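Local coordinates for galactose-1-phosphate uridylyltransferase (Pyrobaculum aerophilum str. IM2, PDB 6K9Z), which probably transfers uridylyl groups between UDP-glucose and hexose 1-phosphates such as galactose 1-phosphate, and binds zinc, at residues D87-D90 and L91-P95; M272-P275 and D276-K280. The protein carries 1 engineered substitution. All coordinates share one frame; numbering follows the deposited sequence.

Contact 1: D87-D90 and L91-P95; sequences DVDD and LSDLP
Asp90 folds its carboxylate forward over the start of the short 3-10 turn 91-93, and its side chain can be followed atom by atom. Its CB lies 3.4 Å from OD2 of Asp93, three residues on. With CG opposite the backbone N (chi1 -172°), the carboxylate lies on the carbonyl side of the residue, where OD2 can meet Ser92. OD1 is hydrogen-bonded to the hydroxyl of Tyr247. OD2 takes two donors from Ser92: OG, 2.7 Å from OD2 on its anti side and near the carboxylate plane, and the backbone N, 3.2 Å from OD2 and well above that plane. Aspartate is short enough for this, and serine suits its place because hydroxyl and amide converge on one oxygen.

Asp93 answers from the far end of the turn with two bonds: its backbone N bonds to Asp90 O (3.0 Å), while its OD2 takes a weak bond from Asp90 N. That OD2 also stands 4.3 Å from OD2 of Asp89, a crowding of negative charge probably eased by Lys238, which pairs with Asp93, and Lys128, which pairs with Asp89. On the apolar side, Val88 CG1 rests 3.9 Å from CD2 of Leu94, the two side chains crossing at about a right angle. Replacing Asp90 by an alanine removes the carboxylate, and would probably leave the hydroxyl and amide of Ser92 without their shared acceptor and cost Tyr247 this partner. The bond from Ser92 N to Asp90 OD2 makes an Asx turn, which here opens the 3-10 turn leading into helix 96-114.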
loop_
_atom_site.group_PDB
_atom_site.type_symbol
_atom_site.label_atom_id
_atom_site.label_comp_id
_atom_site.label_asym_id
_atom_site.label_seq_id
_atom_site.Cartn_x
_atom_site.Cartn_y
_atom_site.Cartn_z
ATOM N N ASP A 87 -6.985 29.562 -0.487
ATOM C CA ASP A 87 -6.959 29.378 0.992
ATOM C C ASP A 87 -8.187 28.647 1.544
ATOM O O ASP A 87 -8.910 29.240 2.360
ATOM C CB ASP A 87 -6.664 30.683 1.738
ATOM C CG ASP A 87 -5.987 30.438 3.075
ATOM O OD1 ASP A 87 -5.042 29.622 3.111
ATOM O OD2 ASP A 87 -6.415 31.052 4.073
ATOM N N VAL A 88 -8.373 27.392 1.142
ATOM C CA VAL A 88 -9.436 26.516 1.708
ATOM C C VAL A 88 -8.650 25.304 2.190
ATOM O O VAL A 88 -7.869 24.830 1.375
ATOM C CB VAL A 88 -10.469 26.190 0.607
ATOM C CG1 VAL A 88 -11.427 25.068 0.975
ATOM C CG2 VAL A 88 -11.241 27.439 0.226
ATOM N N ASP A 89 -8.763 24.874 3.450
ATOM C CA ASP A 89 -7.984 23.699 3.932
ATOM C C ASP A 89 -8.433 22.434 3.196
ATOM O O ASP A 89 -7.530 21.662 2.732
ATOM C CB ASP A 89 -8.088 23.464 5.439
ATOM C CG ASP A 89 -7.347 22.189 5.868
ATOM O OD1 ASP A 89 -6.084 22.185 5.835
ATOM O OD2 ASP A 89 -8.028 21.181 6.214
ATOM N N ASP A 90 -9.756 22.207 3.067
ATOM C CA ASP A 90 -10.285 20.871 2.648
ATOM C C ASP A 90 -11.466 21.009 1.670
ATOM O O ASP A 90 -12.177 22.017 1.702
ATOM C CB ASP A 90 -10.689 20.035 3.878
ATOM C CG ASP A 90 -11.037 18.606 3.497
ATOM O OD1 ASP A 90 -10.357 18.061 2.572
ATOM O OD2 ASP A 90 -12.026 18.069 4.030
ATOM N N LEU A 91 -11.738 19.962 0.914
ATOM C CA LEU A 91 -12.981 19.800 0.118
ATOM C C LEU A 91 -14.185 20.090 1.011
ATOM O O LEU A 91 -15.112 20.792 0.591
ATOM C CB LEU A 91 -13.002 18.374 -0.412
ATOM C CG LEU A 91 -14.171 18.010 -1.306
ATOM C CD1 LEU A 91 -14.177 18.865 -2.569
ATOM C CD2 LEU A 91 -14.056 16.530 -1.642
ATOM N N SER A 92 -14.164 19.607 2.257
ATOM C CA SER A 92 -15.310 19.740 3.194
ATOM C C SER A 92 -15.557 21.189 3.605
ATOM O O SER A 92 -16.666 21.480 4.110
ATOM C CB SER A 92 -15.149 18.835 4.409
ATOM O OG SER A 92 -14.118 19.263 5.280
ATOM N N ASP A 93 -14.620 22.108 3.354
ATOM C CA ASP A 93 -14.829 23.547 3.685
ATOM C C ASP A 93 -15.580 24.264 2.565
ATOM O O ASP A 93 -16.046 25.382 2.792
ATOM C CB ASP A 93 -13.503 24.217 4.000
ATOM C CG ASP A 93 -12.862 23.605 5.224
ATOM O OD1 ASP A 93 -13.484 23.695 6.299
ATOM O OD2 ASP A 93 -11.748 23.057 5.114
ATOM N N LEU A 94 -15.771 23.626 1.428
ATOM C CA LEU A 94 -16.471 24.257 0.284
ATOM C C LEU A 94 -17.981 24.094 0.447
ATOM O O LEU A 94 -18.466 23.090 0.984
ATOM C CB LEU A 94 -16.000 23.610 -1.018
ATOM C CG LEU A 94 -14.538 23.867 -1.395
ATOM C CD1 LEU A 94 -14.145 22.981 -2.574
ATOM C CD2 LEU A 94 -14.277 25.343 -1.682
ATOM N N PRO A 95 -18.776 25.043 -0.076
ATOM C CA PRO A 95 -20.223 24.937 0.002
ATOM C C PRO A 95 -20.698 23.700 -0.772
ATOM O O PRO A 95 -20.059 23.332 -1.767
ATOM C CB PRO A 95 -20.751 26.197 -0.686
ATOM C CG PRO A 95 -19.579 27.128 -0.848
ATOM C CD PRO A 95 -18.329 26.296 -0.690
#

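Contact 2: M272-P275 and D276-K280; sequences MYRP and DGKLK
Arg274 and Lys280 meet across a tight hairpin, in which a type I turn from Arg274 to Gly277 is followed by a G1 beta bulge. Gly277 has a phi of 78°, easy for glycine and costly for most other residues. Its N bonds to Arg274 O, while Arg274 N reaches Lys278 O almost straight, at 2.8 Å.

Arg274 buries more surface in this contact than any other residue. With CG placed beside the backbone N (chi1 -67°) and the chain extended as far as NE, the side chain runs across to the returning arm. There NH1 makes a weak bond to Leu279 O (3.0 Å), which lies at the edge of the guanidinium, and passes 3.4 Å from Lys278 CG. Over one face of the same group comes Lys280, its CD 3.1 Å from Arg274 NH2. A long aliphatic chain suits this place, since it can lie over the flat cation while its ammonium goes on to a weak bond with Thr293 O. A bound UDP comes to about 4 Å from the Arg274 side chain (nearest atoms), which could temper the closeness of the two cationic groups.

Met272 holds the open end of the hairpin. Lys280 N meets Met272 O at 2.8 Å, nearly along the C=O axis, and the bent methionine chain brings CE to 3.5 Å from Lys280 O. At the turn, Asp276 OD1 accepts from Lys278 N, an Asx turn that ties the corner to the returning arm. Between these ends Tyr273 and Leu279 form a non-hydrogen-bonded pair. Tyr273 sends its OH to Glu131, and Gly277 O sits 3.7 Å above the plane of the Tyr273 ring, over its centre.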
loop_
_atom_site.group_PDB
_atom_site.type_symbol
_atom_site.label_atom_id
_atom_site.label_comp_id
_atom_site.label_asym_id
_atom_site.label_seq_id
_atom_site.Cartn_x
_atom_site.Cartn_y
_atom_site.Cartn_z
ATOM N N MET A 272 -5.728 9.102 8.021
ATOM C CA MET A 272 -4.416 8.456 8.281
ATOM C C MET A 272 -3.904 8.792 9.684
ATOM O O MET A 272 -2.785 8.423 9.992
ATOM C CB MET A 272 -3.394 8.779 7.189
ATOM C CG MET A 272 -3.824 8.274 5.816
ATOM S SD MET A 272 -3.990 6.448 5.859
ATOM C CE MET A 272 -2.267 6.007 5.761
ATOM N N TYR A 273 -4.698 9.407 10.564
ATOM C CA TYR A 273 -4.313 9.554 11.995
ATOM C C TYR A 273 -4.931 8.401 12.788
ATOM O O TYR A 273 -6.099 8.125 12.619
ATOM C CB TYR A 273 -4.763 10.880 12.593
ATOM C CG TYR A 273 -3.948 12.104 12.243
ATOM C CD1 TYR A 273 -2.691 12.026 11.669
ATOM C CD2 TYR A 273 -4.399 13.357 12.601
ATOM C CE1 TYR A 273 -1.941 13.168 11.402
ATOM C CE2 TYR A 273 -3.672 14.508 12.350
ATOM C CZ TYR A 273 -2.441 14.418 11.743
ATOM O OH TYR A 273 -1.699 15.531 11.501
ATOM N N ARG A 274 -4.125 7.854 13.768
ATOM C CA ARG A 274 -4.710 6.914 14.752
ATOM C C ARG A 274 -5.672 7.738 15.638
ATOM O O ARG A 274 -5.617 8.992 15.662
ATOM C CB ARG A 274 -3.631 6.199 15.586
ATOM C CG ARG A 274 -2.754 5.237 14.793
ATOM C CD ARG A 274 -1.672 4.597 15.662
ATOM N NE ARG A 274 -0.867 3.662 14.866
ATOM C CZ ARG A 274 0.170 3.969 14.076
ATOM N NH1 ARG A 274 0.557 5.228 13.913
ATOM N NH2 ARG A 274 0.811 3.000 13.429
ATOM N N PRO A 275 -6.516 7.221 16.499
ATOM C CA PRO A 275 -7.337 7.956 17.463
ATOM C C PRO A 275 -6.515 8.867 18.389
ATOM O O PRO A 275 -7.032 9.894 18.783
ATOM C CB PRO A 275 -8.068 6.831 18.216
ATOM C CG PRO A 275 -8.226 5.764 17.181
ATOM C CD PRO A 275 -6.886 5.786 16.454
ATOM N N ASP A 276 -5.251 8.511 18.638
ATOM C CA ASP A 276 -4.303 9.307 19.460
ATOM C C ASP A 276 -3.637 10.437 18.650
ATOM O O ASP A 276 -2.759 11.062 19.220
ATOM C CB ASP A 276 -3.268 8.399 20.127
ATOM C CG ASP A 276 -2.357 7.658 19.171
ATOM O OD1 ASP A 276 -2.368 7.990 17.981
ATOM O OD2 ASP A 276 -1.630 6.762 19.636
ATOM N N GLY A 277 -4.040 10.730 17.404
ATOM C CA GLY A 277 -3.453 11.812 16.578
ATOM C C GLY A 277 -2.093 11.443 15.924
ATOM O O GLY A 277 -1.493 12.268 15.174
ATOM N N LYS A 278 -1.630 10.205 16.152
ATOM C CA LYS A 278 -0.371 9.641 15.577
ATOM C C LYS A 278 -0.556 9.318 14.090
ATOM O O LYS A 278 -1.452 8.538 13.773
ATOM C CB LYS A 278 -0.024 8.339 16.301
ATOM C CG LYS A 278 1.357 7.771 16.026
ATOM C CD LYS A 278 1.929 7.044 17.230
ATOM C CE LYS A 278 2.245 7.992 18.379
ATOM N NZ LYS A 278 3.180 7.396 19.366
ATOM N N LEU A 279 0.310 9.857 13.232
ATOM C CA LEU A 279 0.226 9.563 11.779
ATOM C C LEU A 279 0.522 8.075 11.555
ATOM O O LEU A 279 1.455 7.555 12.184
ATOM C CB LEU A 279 1.242 10.441 11.046
ATOM C CG LEU A 279 1.301 10.258 9.532
ATOM C CD1 LEU A 279 -0.054 10.523 8.900
ATOM C CD2 LEU A 279 2.360 11.163 8.921
ATOM N N LYS A 280 -0.237 7.432 10.666
ATOM C CA LYS A 280 -0.028 6.000 10.335
ATOM C C LYS A 280 0.682 5.940 8.981
ATOM O O LYS A 280 0.263 6.668 8.069
ATOM C CB LYS A 280 -1.364 5.251 10.283
ATOM C CG LYS A 280 -1.298 3.839 9.720
ATOM C CD LYS A 280 -0.754 2.828 10.703
ATOM C CE LYS A 280 -0.964 1.391 10.273
ATOM N NZ LYS A 280 -1.712 0.616 11.291
#

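From the N terminus the chain first reaches contact 1, which closes a turn between strand 76-81 and helix 96-114, just after the zinc ligand His86. Contact 2 comes much later, folding back the chain between strand 266-271 and helix 284-289. The two follow in series, neither nesting nor crossing, and fall in the N- and C-terminal parts of the family sequence, respectively. The centres of contacts 1 and 2 are about 21 Å apart and their nearest atoms about 10 Å apart, so they do not touch. Both nevertheless reach neighbouring residues where strand 247-252 begins: Tyr247, its first residue, bonds to Asp90, while Pro246 just before it shares a backbone hydrogen bond with Met272.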